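Probable transcriptional regulatory protein NarL (Mycobacterium tuberculosis, PDB 3EUL) probably acts, once phosphorylated by the sensor kinase NarS, as a DNA-binding transcription regulator of aerobic nitrate metabolism, its signal receiver domain being the part described here. Local coordinates at residues 14-19 with 128-133; 60-65 with 88-93; 97-102 with 115-120. All coordinates share one frame; numbering follows the deposited sequence.

Contact 1 of 3, residues 14-19 with 128-133; sequences EKVRVV and AVLDCA
Val16 on strand 16-21 sets its two methyl groups against a shallow hollow on helix 122-134 lined by Val129, Leu130 and Ala133, a forked bump on the sheet meeting a dip one helical turn wide. With CG1 anti to the backbone N (chi1 166°), that branch reaches the methyl of the alanine, Val16 CG1 lying 3.8 Å from Ala133 CB. Only the other branch bridges two walls of the hollow: Val16 CG2 is 3.8 Å from Leu130 CD2 and 3.9 Å from Ala133 CB. Leu130 itself starts out beside the strand rather than facing it, and its CD2 branch turns in to meet the valine obliquely. Two residues along, Val18 repeats the approach more narrowly, with a single methyl pair, Val18 CG2 to Val129 CG1 at 3.8 Å. Between the two strand valines, Val129 CG1 also looks toward Val16 CG1, but at a looser 4.4 Å.

No hydrogen bond crosses the contact, which is purely apolar packing. The backbones come nearest at the small Ala133, Val16 CA 7.0 Å from Ala133 CA, against 8.4 Å from Val18 CA to Val129 CA. The axes of strand 16-19 and helix 128-133 run at 113° to each other. In this CheY-like receiver domain, Leu35 of helix 25-38 touches both Val18 and Val129, Val41 of strand 41-47 meets Val18 and Leu130, and from the neighbouring strand 64-68 Leu66 touches Val129 and Val64 touches Ala133.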
ATOM      1  N   GLU A  14      16.866   5.874  -8.222  1.00 32.65           N
ATOM      2  CA  GLU A  14      15.937   5.476  -9.333  1.00 31.23           C
ATOM      3  C   GLU A  14      14.603   4.686  -9.173  1.00 30.39           C
ATOM      4  O   GLU A  14      13.535   5.304  -9.187  1.00 30.52           O
ATOM      5  CB  GLU A  14      16.490   5.735 -10.742  1.00 32.08           C
ATOM      6  CG  GLU A  14      15.885   4.939 -11.901  1.00 33.07           C
ATOM      7  CD  GLU A  14      15.636   5.840 -13.113  1.00 34.12           C
ATOM      8  OE1 GLU A  14      16.619   6.242 -13.795  1.00 37.84           O
ATOM      9  OE2 GLU A  14      14.451   6.163 -13.363  1.00 38.00           O
ATOM     10  N   LYS A  15      14.613   3.362  -9.020  1.00 28.16           N
ATOM     11  CA  LYS A  15      13.313   2.693  -8.873  1.00 26.50           C
ATOM     12  C   LYS A  15      12.587   3.180  -7.615  1.00 24.76           C
ATOM     13  O   LYS A  15      13.181   3.369  -6.567  1.00 24.36           O
ATOM     14  CB  LYS A  15      13.458   1.192  -8.830  1.00 26.46           C
ATOM     15  CG  LYS A  15      13.768   0.558 -10.168  1.00 27.16           C
ATOM     16  CD  LYS A  15      14.129  -0.884  -9.963  1.00 26.76           C
ATOM     17  CE  LYS A  15      14.488  -1.538 -11.263  1.00 27.56           C
ATOM     18  NZ  LYS A  15      14.110  -2.950 -11.176  1.00 27.05           N
ATOM     19  N   VAL A  16      11.296   3.398  -7.744  1.00 23.94           N
ATOM     20  CA  VAL A  16      10.424   3.688  -6.601  1.00 22.94           C
ATOM     21  C   VAL A  16      10.431   2.487  -5.685  1.00 22.06           C
ATOM     22  O   VAL A  16      10.293   1.357  -6.145  1.00 21.91           O
ATOM     23  CB  VAL A  16       8.977   3.960  -7.095  1.00 23.53           C
ATOM     24  CG1 VAL A  16       7.937   3.942  -5.933  1.00 22.57           C
ATOM     25  CG2 VAL A  16       8.929   5.283  -7.846  1.00 23.68           C
ATOM     26  N   ARG A  17      10.608   2.720  -4.383  1.00 20.87           N
ATOM     27  CA  ARG A  17      10.709   1.635  -3.413  1.00 20.06           C
ATOM     28  C   ARG A  17       9.346   1.418  -2.729  1.00 19.00           C
ATOM     29  O   ARG A  17       8.731   2.367  -2.259  1.00 19.04           O
ATOM     30  CB  ARG A  17      11.831   1.927  -2.401  1.00 19.82           C
ATOM     31  CG  ARG A  17      13.201   2.072  -3.081  1.00 19.78           C
ATOM     32  CD  ARG A  17      14.241   2.748  -2.197  1.00 22.07           C
ATOM     33  NE  ARG A  17      14.444   1.933  -1.016  1.00 25.25           N
ATOM     34  CZ  ARG A  17      14.003   2.205   0.216  1.00 24.83           C
ATOM     35  NH1 ARG A  17      13.400   3.348   0.527  1.00 24.79           N
ATOM     36  NH2 ARG A  17      14.261   1.328   1.173  1.00 24.13           N
ATOM     37  N   VAL A  18       8.896   0.164  -2.682  1.00 18.34           N
ATOM     38  CA  VAL A  18       7.561  -0.195  -2.171  1.00 18.10           C
ATOM     39  C   VAL A  18       7.533  -1.331  -1.167  1.00 18.18           C
ATOM     40  O   VAL A  18       8.258  -2.327  -1.305  1.00 18.11           O
ATOM     41  CB  VAL A  18       6.643  -0.561  -3.382  1.00 18.64           C
ATOM     42  CG1 VAL A  18       5.253  -0.985  -2.926  1.00 17.47           C
ATOM     43  CG2 VAL A  18       6.624   0.655  -4.357  1.00 16.01           C
ATOM     44  N   VAL A  19       6.682  -1.186  -0.138  1.00 17.62           N
ATOM     45  CA  VAL A  19       6.274  -2.310   0.699  1.00 18.02           C
ATOM     46  C   VAL A  19       4.851  -2.710   0.294  1.00 18.41           C
ATOM     47  O   VAL A  19       3.971  -1.844   0.163  1.00 18.73           O
ATOM     48  CB  VAL A  19       6.350  -1.956   2.227  1.00 16.86           C
ATOM     49  CG1 VAL A  19       5.619  -3.014   3.102  1.00 17.80           C
ATOM     50  CG2 VAL A  19       7.823  -1.786   2.683  1.00 14.52           C
ATOM     51  N   ALA A 128      -0.834   3.682 -10.488  1.00 22.29           N
ATOM     52  CA  ALA A 128      -1.245   4.195  -9.166  1.00 23.00           C
ATOM     53  C   ALA A 128      -0.082   4.337  -8.204  1.00 22.40           C
ATOM     54  O   ALA A 128       0.066   5.367  -7.524  1.00 21.74           O
ATOM     55  CB  ALA A 128      -2.333   3.319  -8.568  1.00 23.08           C
ATOM     56  N   VAL A 129       0.769   3.322  -8.143  1.00 22.72           N
ATOM     57  CA  VAL A 129       1.945   3.369  -7.272  1.00 22.61           C
ATOM     58  C   VAL A 129       2.927   4.473  -7.716  1.00 22.80           C
ATOM     59  O   VAL A 129       3.401   5.280  -6.911  1.00 21.24           O
ATOM     60  CB  VAL A 129       2.623   1.986  -7.245  1.00 22.74           C
ATOM     61  CG1 VAL A 129       4.015   2.064  -6.679  1.00 22.19           C
ATOM     62  CG2 VAL A 129       1.737   1.020  -6.442  1.00 21.64           C
ATOM     63  N   LEU A 130       3.215   4.521  -9.008  1.00 22.59           N
ATOM     64  CA  LEU A 130       4.119   5.528  -9.547  1.00 23.69           C
ATOM     65  C   LEU A 130       3.583   6.949  -9.378  1.00 24.81           C
ATOM     66  O   LEU A 130       4.338   7.845  -8.998  1.00 25.19           O
ATOM     67  CB  LEU A 130       4.453   5.235 -11.027  1.00 23.48           C
ATOM     68  CG  LEU A 130       5.239   3.929 -11.265  1.00 24.15           C
ATOM     69  CD1 LEU A 130       5.559   3.720 -12.756  1.00 22.59           C
ATOM     70  CD2 LEU A 130       6.517   3.888 -10.424  1.00 22.50           C
ATOM     71  N   ASP A 131       2.289   7.152  -9.614  1.00 25.92           N
ATOM     72  CA  ASP A 131       1.668   8.481  -9.463  1.00 26.75           C
ATOM     73  C   ASP A 131       1.677   8.925  -7.992  1.00 27.43           C
ATOM     74  O   ASP A 131       1.891  10.097  -7.666  1.00 28.30           O
ATOM     75  CB  ASP A 131       0.223   8.463  -9.963  1.00 27.27           C
ATOM     76  CG  ASP A 131       0.108   8.456 -11.482  1.00 29.17           C
ATOM     77  OD1 ASP A 131       1.117   8.704 -12.183  1.00 32.79           O
ATOM     78  OD2 ASP A 131      -1.016   8.209 -11.987  1.00 31.14           O
ATOM     79  N   CYS A 132       1.422   7.975  -7.108  1.00 27.92           N
ATOM     80  CA  CYS A 132       1.434   8.213  -5.676  1.00 28.41           C
ATOM     81  C   CYS A 132       2.825   8.637  -5.220  1.00 29.13           C
ATOM     82  O   CYS A 132       2.977   9.633  -4.512  1.00 29.68           O
ATOM     83  CB  CYS A 132       0.969   6.952  -4.964  1.00 27.94           C
ATOM     84  SG  CYS A 132       0.791   7.101  -3.179  1.00 28.10           S
ATOM     85  N   ALA A 133       3.843   7.917  -5.655  1.00 29.93           N
ATOM     86  CA  ALA A 133       5.225   8.275  -5.340  1.00 32.11           C
ATOM     87  C   ALA A 133       5.600   9.684  -5.854  1.00 33.58           C
ATOM     88  O   ALA A 133       6.403  10.378  -5.236  1.00 32.47           O
ATOM     89  CB  ALA A 133       6.169   7.256  -5.935  1.00 31.36           C
TER

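Contact 2 of 3, residues 60-65 with 88-93; sequences HLPDVA and LPTRVL
Strands 64-68 and 91-96 start side by side in parallel register, Val64 paired with Arg91 and Ala65 with Val92, and the backbone bonds alternate from Arg91 N to Asp63 O, from Ala65 N to Arg91 O and from Leu93 N to Ala65 O. Just before the strands, Thr90 adds a side-chain bond: its OG1 donates to Pro62 O at 2.6 Å, within the plane of that carbonyl. OG1 lies beside its own backbone N (chi1 -58°), while Thr90 CG2, anti to that N, comes within 3.9 Å of Ala65 CB. The CD edge of the proline ring lies close by, Pro62 CD 3.4 Å from Thr90 OG1. Farther out, the side chains of Leu61 and Leu88 cross at about a right angle, Leu61 CD1 to Leu88 CD2 at 4.2 Å, and Leu61 CG rests 4.3 Å from Pro89 CD. Along the strands, Val64 CG1 meets Leu93 CB on one face of the sheet and Ala65 CB meets Val92 CG2 on the other.

This is the strand pairing of a beta-alpha-beta unit whose crossover is helix 76-85. Asp63 O is gripped twice, by Arg91 N and by a water donating at 2.7 Å that also reaches Pro89 O. Thr90 thus extends the polar pairing ahead of the strand starts: the carbonyls of Pro62 and Asp63 are both satisfied across the contact, while the methyl groups around them pack as apolar surfaces.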
ATOM      1  N   HIS A  60      12.306   0.319   6.180  1.00 17.06           N
ATOM      2  CA  HIS A  60      12.685   0.545   4.791  1.00 17.41           C
ATOM      3  C   HIS A  60      12.390   1.947   4.305  1.00 17.78           C
ATOM      4  O   HIS A  60      12.974   2.380   3.330  1.00 16.06           O
ATOM      5  CB  HIS A  60      11.998  -0.460   3.889  1.00 17.92           C
ATOM      6  CG  HIS A  60      12.482  -1.848   4.085  1.00 17.10           C
ATOM      7  ND1 HIS A  60      13.648  -2.315   3.510  1.00 19.06           N
ATOM      8  CD2 HIS A  60      11.956  -2.882   4.781  1.00 19.76           C
ATOM      9  CE1 HIS A  60      13.832  -3.571   3.880  1.00 19.56           C
ATOM     10  NE2 HIS A  60      12.813  -3.942   4.636  1.00 18.89           N
ATOM     11  N   LEU A  61      11.514   2.672   5.012  1.00 18.01           N
ATOM     12  CA  LEU A  61      11.126   4.046   4.641  1.00 19.29           C
ATOM     13  C   LEU A  61      10.837   4.074   3.138  1.00 18.93           C
ATOM     14  O   LEU A  61      11.414   4.851   2.391  1.00 18.40           O
ATOM     15  CB  LEU A  61      12.205   5.078   5.002  1.00 19.85           C
ATOM     16  CG  LEU A  61      12.262   5.811   6.351  1.00 24.36           C
ATOM     17  CD1 LEU A  61      11.575   5.096   7.486  1.00 26.88           C
ATOM     18  CD2 LEU A  61      13.685   6.139   6.673  1.00 25.11           C
ATOM     19  N   PRO A  62       9.891   3.253   2.713  1.00 18.85           N
ATOM     20  CA  PRO A  62       9.590   3.143   1.313  1.00 18.38           C
ATOM     21  C   PRO A  62       8.895   4.406   0.823  1.00 17.58           C
ATOM     22  O   PRO A  62       8.263   5.073   1.613  1.00 16.62           O
ATOM     23  CB  PRO A  62       8.621   1.974   1.281  1.00 17.88           C
ATOM     24  CG  PRO A  62       7.961   1.989   2.586  1.00 19.65           C
ATOM     25  CD  PRO A  62       9.024   2.374   3.527  1.00 18.82           C
ATOM     26  N   ASP A  63       8.958   4.671  -0.473  1.00 17.41           N
ATOM     27  CA  ASP A  63       8.233   5.791  -1.085  1.00 18.18           C
ATOM     28  C   ASP A  63       6.708   5.577  -0.946  1.00 18.63           C
ATOM     29  O   ASP A  63       5.960   6.492  -0.609  1.00 19.04           O
ATOM     30  CB  ASP A  63       8.624   5.903  -2.562  1.00 18.47           C
ATOM     31  CG  ASP A  63      10.115   6.142  -2.741  1.00 21.09           C
ATOM     32  OD1 ASP A  63      10.630   7.080  -2.081  1.00 25.28           O
ATOM     33  OD2 ASP A  63      10.789   5.370  -3.434  1.00 19.84           O
ATOM     34  N   VAL A  64       6.280   4.338  -1.192  1.00 18.31           N
ATOM     35  CA  VAL A  64       4.874   3.931  -1.149  1.00 18.65           C
ATOM     36  C   VAL A  64       4.726   2.593  -0.417  1.00 19.01           C
ATOM     37  O   VAL A  64       5.575   1.691  -0.549  1.00 17.38           O
ATOM     38  CB  VAL A  64       4.336   3.733  -2.564  1.00 19.06           C
ATOM     39  CG1 VAL A  64       2.839   3.326  -2.555  1.00 18.04           C
ATOM     40  CG2 VAL A  64       4.504   4.973  -3.347  1.00 19.39           C
ATOM     41  N   ALA A  65       3.674   2.485   0.380  1.00 18.64           N
ATOM     42  CA  ALA A  65       3.256   1.217   0.919  1.00 19.68           C
ATOM     43  C   ALA A  65       1.916   0.899   0.253  1.00 19.75           C
ATOM     44  O   ALA A  65       0.993   1.721   0.313  1.00 21.66           O
ATOM     45  CB  ALA A  65       3.129   1.281   2.418  1.00 18.54           C
ATOM     46  N   LEU A  88       6.487   9.696   8.992  1.00 26.89           N
ATOM     47  CA  LEU A  88       7.326   8.995   8.020  1.00 26.48           C
ATOM     48  C   LEU A  88       7.059   9.516   6.588  1.00 25.21           C
ATOM     49  O   LEU A  88       5.962   9.948   6.289  1.00 25.11           O
ATOM     50  CB  LEU A  88       7.087   7.497   8.105  1.00 26.27           C
ATOM     51  CG  LEU A  88       7.334   6.784   9.438  1.00 28.26           C
ATOM     52  CD1 LEU A  88       7.021   5.300   9.274  1.00 30.34           C
ATOM     53  CD2 LEU A  88       8.765   6.962   9.974  1.00 28.26           C
ATOM     54  N   PRO A  89       8.063   9.485   5.714  1.00 24.41           N
ATOM     55  CA  PRO A  89       7.850  10.008   4.370  1.00 25.00           C
ATOM     56  C   PRO A  89       6.939   9.143   3.478  1.00 24.76           C
ATOM     57  O   PRO A  89       6.490   9.584   2.404  1.00 26.87           O
ATOM     58  CB  PRO A  89       9.276  10.075   3.793  1.00 25.62           C
ATOM     59  CG  PRO A  89      10.056   9.070   4.573  1.00 24.77           C
ATOM     60  CD  PRO A  89       9.453   9.032   5.927  1.00 25.06           C
ATOM     61  N   THR A  90       6.614   7.951   3.940  1.00 23.60           N
ATOM     62  CA  THR A  90       5.892   6.985   3.133  1.00 22.29           C
ATOM     63  C   THR A  90       4.445   7.355   2.848  1.00 21.65           C
ATOM     64  O   THR A  90       3.717   7.683   3.761  1.00 21.00           O
ATOM     65  CB  THR A  90       5.908   5.638   3.858  1.00 22.91           C
ATOM     66  OG1 THR A  90       7.282   5.263   4.052  1.00 20.06           O
ATOM     67  CG2 THR A  90       5.200   4.579   3.000  1.00 20.31           C
ATOM     68  N   ARG A  91       4.014   7.213   1.596  1.00 22.15           N
ATOM     69  CA  ARG A  91       2.592   7.364   1.246  1.00 23.58           C
ATOM     70  C   ARG A  91       1.939   6.019   1.275  1.00 22.50           C
ATOM     71  O   ARG A  91       2.455   5.076   0.687  1.00 24.20           O
ATOM     72  CB  ARG A  91       2.453   7.993  -0.117  1.00 23.34           C
ATOM     73  CG  ARG A  91       2.855   9.442  -0.047  1.00 26.34           C
ATOM     74  CD  ARG A  91       2.864  10.144  -1.359  1.00 29.94           C
ATOM     75  NE  ARG A  91       1.580  10.274  -2.066  1.00 36.05           N
ATOM     76  CZ  ARG A  91       0.479  10.928  -1.672  1.00 38.15           C
ATOM     77  NH1 ARG A  91       0.360  11.483  -0.472  1.00 39.76           N
ATOM     78  NH2 ARG A  91      -0.568  10.971  -2.500  1.00 39.40           N
ATOM     79  N   VAL A  92       0.829   5.904   1.988  1.00 22.44           N
ATOM     80  CA  VAL A  92       0.148   4.616   2.132  1.00 21.78           C
ATOM     81  C   VAL A  92      -1.080   4.552   1.202  1.00 21.97           C
ATOM     82  O   VAL A  92      -2.085   5.259   1.408  1.00 22.39           O
ATOM     83  CB  VAL A  92      -0.251   4.345   3.578  1.00 22.09           C
ATOM     84  CG1 VAL A  92      -1.068   3.043   3.670  1.00 21.67           C
ATOM     85  CG2 VAL A  92       1.020   4.279   4.475  1.00 19.12           C
ATOM     86  N   LEU A  93      -0.980   3.695   0.194  1.00 21.07           N
ATOM     87  CA  LEU A  93      -2.040   3.473  -0.790  1.00 21.22           C
ATOM     88  C   LEU A  93      -2.783   2.222  -0.369  1.00 20.73           C
ATOM     89  O   LEU A  93      -2.177   1.180  -0.158  1.00 20.22           O
ATOM     90  CB  LEU A  93      -1.385   3.336  -2.175  1.00 21.63           C
ATOM     91  CG  LEU A  93      -2.153   3.509  -3.460  1.00 23.04           C
ATOM     92  CD1 LEU A  93      -2.899   4.849  -3.573  1.00 23.14           C
ATOM     93  CD2 LEU A  93      -1.172   3.340  -4.620  1.00 21.88           C
TER
HETATM   94  O   HOH W   1       6.861   9.059  -0.713  1.00 36.39           O

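Contact 3 of 3, residues 97-102 with 115-120; sequences AHDEPA and FLLKDS
Asp99 and Leu117 meet at the C-terminal edge of the parallel sheet in this CheY-like receiver domain, where the loop after strand 91-96 passes the end of strand 114-117. These strands and helix 101-109 between them form a beta-alpha-beta unit. The close part of the contact is small. Asp99 CB sits 3.5 Å from Leu117 CD1 and 4.0 Å from Leu117 CD2, so the methylene of the aspartate lies against the fork of the leucine. Asp99 CG stands between its own backbone N and carbonyl carbon (chi1 66°), within 4.1 Å of Leu117 CD2. The second close approach comes from His98, whose backbone O lies near the ring plane at the edge of Phe115, 3.5 Å from CE2. That ring also packs on Val104 and Ala107 of helix 101-109. Even this tight part lies at the surface, where His98 and Asp99 are exposed.

The loose side belongs to Ala97, whose N comes no nearer to the side chain of Lys118 than 4.0 Å, at CG; no hydrogen bond spans the two segments. The far end of the lysine is anchored instead: its chain runs extended away from the loop, NZ forms a salt bridge with Asp22, and a cation-pi contact joins it to Phe27. Its ion pair with Asp68, the probable phosphoacceptor, which is unmodified here, is long and weak. This is consistent with the lysine found beside the phosphoacceptor aspartate in receiver domains. In the type I turn from Leu117 to Ser120, Leu117 O accepts from both Ser120 N and Ser120 OG, the hydroxyl donating at 2.6 Å.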
ATOM      1  N   ALA A  97     -11.237  -5.154  -1.759  1.00 27.62           N
ATOM      2  CA  ALA A  97     -12.457  -5.614  -2.415  1.00 29.82           C
ATOM      3  C   ALA A  97     -13.715  -4.858  -1.908  1.00 31.06           C
ATOM      4  O   ALA A  97     -14.729  -4.909  -2.571  1.00 34.46           O
ATOM      5  CB  ALA A  97     -12.596  -7.137  -2.263  1.00 29.45           C
ATOM      6  N   HIS A  98     -13.651  -4.176  -0.755  1.00 32.51           N
ATOM      7  CA  HIS A  98     -14.764  -3.312  -0.223  1.00 32.54           C
ATOM      8  C   HIS A  98     -14.597  -1.919  -0.813  1.00 32.36           C
ATOM      9  O   HIS A  98     -13.503  -1.390  -0.778  1.00 31.55           O
ATOM     10  CB  HIS A  98     -14.731  -3.106   1.329  1.00 33.73           C
ATOM     11  CG  HIS A  98     -14.754  -4.370   2.148  1.00 35.39           C
ATOM     12  ND1 HIS A  98     -15.821  -5.247   2.156  1.00 38.72           N
ATOM     13  CD2 HIS A  98     -13.845  -4.883   3.016  1.00 37.28           C
ATOM     14  CE1 HIS A  98     -15.559  -6.256   2.969  1.00 37.25           C
ATOM     15  NE2 HIS A  98     -14.364  -6.064   3.497  1.00 37.99           N
ATOM     16  N   ASP A  99     -15.658  -1.294  -1.319  1.00 31.82           N
ATOM     17  CA  ASP A  99     -15.528   0.112  -1.734  1.00 31.21           C
ATOM     18  C   ASP A  99     -16.622   1.037  -1.208  1.00 30.20           C
ATOM     19  O   ASP A  99     -16.969   2.026  -1.871  1.00 31.51           O
ATOM     20  CB  ASP A  99     -15.447   0.234  -3.253  1.00 32.78           C
ATOM     21  CG  ASP A  99     -16.698  -0.167  -3.927  1.00 34.80           C
ATOM     22  OD1 ASP A  99     -17.110  -1.339  -3.757  1.00 40.40           O
ATOM     23  OD2 ASP A  99     -17.281   0.687  -4.634  1.00 40.93           O
ATOM     24  N   GLU A 100     -17.110   0.765  -0.002  1.00 27.38           N
ATOM     25  CA  GLU A 100     -18.191   1.549   0.568  1.00 25.95           C
ATOM     26  C   GLU A 100     -17.767   2.993   0.874  1.00 23.21           C
ATOM     27  O   GLU A 100     -16.648   3.231   1.364  1.00 20.57           O
ATOM     28  CB  GLU A 100     -18.720   0.890   1.818  1.00 25.93           C
ATOM     29  CG  GLU A 100     -19.281  -0.500   1.554  1.00 28.68           C
ATOM     30  CD  GLU A 100     -19.767  -1.158   2.812  1.00 29.02           C
ATOM     31  OE1 GLU A 100     -20.469  -0.472   3.591  1.00 32.09           O
ATOM     32  OE2 GLU A 100     -19.438  -2.349   3.027  1.00 30.44           O
ATOM     33  N   PRO A 101     -18.647   3.953   0.531  1.00 20.93           N
ATOM     34  CA  PRO A 101     -18.318   5.358   0.721  1.00 20.16           C
ATOM     35  C   PRO A 101     -17.732   5.726   2.106  1.00 18.50           C
ATOM     36  O   PRO A 101     -16.682   6.296   2.171  1.00 15.82           O
ATOM     37  CB  PRO A 101     -19.629   6.070   0.417  1.00 20.41           C
ATOM     38  CG  PRO A 101     -20.356   5.158  -0.499  1.00 20.94           C
ATOM     39  CD  PRO A 101     -19.960   3.767  -0.122  1.00 20.42           C
ATOM     40  N   ALA A 102     -18.377   5.371   3.202  1.00 18.00           N
ATOM     41  CA  ALA A 102     -17.882   5.810   4.520  1.00 17.19           C
ATOM     42  C   ALA A 102     -16.533   5.197   4.883  1.00 16.18           C
ATOM     43  O   ALA A 102     -15.719   5.811   5.592  1.00 14.21           O
ATOM     44  CB  ALA A 102     -18.904   5.496   5.568  1.00 18.32           C
ATOM     45  N   PHE A 115      -7.091   5.020  -2.457  1.00 22.32           N
ATOM     46  CA  PHE A 115      -7.900   3.866  -2.149  1.00 22.94           C
ATOM     47  C   PHE A 115      -8.290   3.226  -3.476  1.00 23.17           C
ATOM     48  O   PHE A 115      -9.051   3.808  -4.250  1.00 22.41           O
ATOM     49  CB  PHE A 115      -9.158   4.260  -1.341  1.00 23.70           C
ATOM     50  CG  PHE A 115      -9.754   3.117  -0.534  1.00 22.68           C
ATOM     51  CD1 PHE A 115      -9.500   2.993   0.823  1.00 25.00           C
ATOM     52  CD2 PHE A 115     -10.538   2.144  -1.147  1.00 24.96           C
ATOM     53  CE1 PHE A 115     -10.015   1.932   1.561  1.00 25.21           C
ATOM     54  CE2 PHE A 115     -11.075   1.077  -0.421  1.00 26.08           C
ATOM     55  CZ  PHE A 115     -10.821   0.968   0.940  1.00 26.59           C
ATOM     56  N   LEU A 116      -7.789   2.022  -3.718  1.00 22.91           N
ATOM     57  CA  LEU A 116      -7.918   1.354  -5.002  1.00 23.53           C
ATOM     58  C   LEU A 116      -8.761   0.098  -4.797  1.00 23.56           C
ATOM     59  O   LEU A 116      -8.865  -0.403  -3.682  1.00 22.65           O
ATOM     60  CB  LEU A 116      -6.537   0.927  -5.525  1.00 24.09           C
ATOM     61  CG  LEU A 116      -5.461   2.010  -5.544  1.00 26.87           C
ATOM     62  CD1 LEU A 116      -4.076   1.387  -5.829  1.00 30.35           C
ATOM     63  CD2 LEU A 116      -5.852   3.047  -6.602  1.00 26.88           C
ATOM     64  N   LEU A 117      -9.351  -0.391  -5.876  1.00 23.28           N
ATOM     65  CA  LEU A 117     -10.137  -1.614  -5.847  1.00 24.15           C
ATOM     66  C   LEU A 117      -9.341  -2.796  -6.350  1.00 24.36           C
ATOM     67  O   LEU A 117      -8.454  -2.625  -7.165  1.00 23.69           O
ATOM     68  CB  LEU A 117     -11.402  -1.433  -6.682  1.00 24.41           C
ATOM     69  CG  LEU A 117     -12.624  -1.005  -5.865  1.00 24.21           C
ATOM     70  CD1 LEU A 117     -12.291  -0.028  -4.744  1.00 25.94           C
ATOM     71  CD2 LEU A 117     -13.703  -0.454  -6.774  1.00 25.11           C
ATOM     72  N   LYS A 118      -9.660  -4.002  -5.867  1.00 24.96           N
ATOM     73  CA  LYS A 118      -8.892  -5.185  -6.254  1.00 26.27           C
ATOM     74  C   LYS A 118      -9.145  -5.615  -7.707  1.00 27.25           C
ATOM     75  O   LYS A 118      -8.428  -6.465  -8.219  1.00 27.96           O
ATOM     76  CB  LYS A 118      -9.090  -6.338  -5.266  1.00 25.92           C
ATOM     77  CG  LYS A 118      -8.160  -6.221  -4.068  1.00 27.93           C
ATOM     78  CD  LYS A 118      -8.129  -7.456  -3.175  1.00 27.51           C
ATOM     79  CE  LYS A 118      -7.078  -7.248  -2.075  1.00 27.96           C
ATOM     80  NZ  LYS A 118      -6.823  -8.473  -1.255  1.00 31.05           N
ATOM     81  N   ASP A 119     -10.118  -4.998  -8.380  1.00 27.62           N
ATOM     82  CA  ASP A 119     -10.323  -5.257  -9.810  1.00 28.55           C
ATOM     83  C   ASP A 119      -9.387  -4.447 -10.722  1.00 28.87           C
ATOM     84  O   ASP A 119      -9.510  -4.497 -11.941  1.00 28.56           O
ATOM     85  CB  ASP A 119     -11.791  -5.054 -10.214  1.00 29.67           C
ATOM     86  CG  ASP A 119     -12.216  -3.589 -10.219  1.00 31.39           C
ATOM     87  OD1 ASP A 119     -11.452  -2.725  -9.744  1.00 34.92           O
ATOM     88  OD2 ASP A 119     -13.329  -3.312 -10.698  1.00 35.14           O
ATOM     89  N   SER A 120      -8.449  -3.716 -10.133  1.00 28.57           N
ATOM     90  CA  SER A 120      -7.451  -2.993 -10.908  1.00 28.59           C
ATOM     91  C   SER A 120      -6.605  -3.917 -11.770  1.00 28.14           C
ATOM     92  O   SER A 120      -6.305  -5.047 -11.392  1.00 27.88           O
ATOM     93  CB  SER A 120      -6.540  -2.181  -9.979  1.00 28.78           C
ATOM     94  OG  SER A 120      -7.311  -1.319  -9.158  1.00 32.82           O
TER

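From the N terminus the chain enters strand 16-21, the first in sequence, and contact 1 is completed only near the end, when helix 122-134 returns to it, a closure that spans nearly the whole receiver domain. Contacts 2 and 3 both fall within that span and follow one another without crossing: 60-65 with 88-93 closes around helix 76-85, then 97-102 with 115-120 closes around helix 101-109. Contacts 1 and 2 adjoin through neighbouring strands, Arg17 N bonding to Asp63 OD2. Contact 3 lies about 20 Å from each, centre to centre, yet Leu116 CD1 packs on both Leu93 CD2 and Ala128 CB, tying outer strand 114-117 to strand 91-96 and to the last helix.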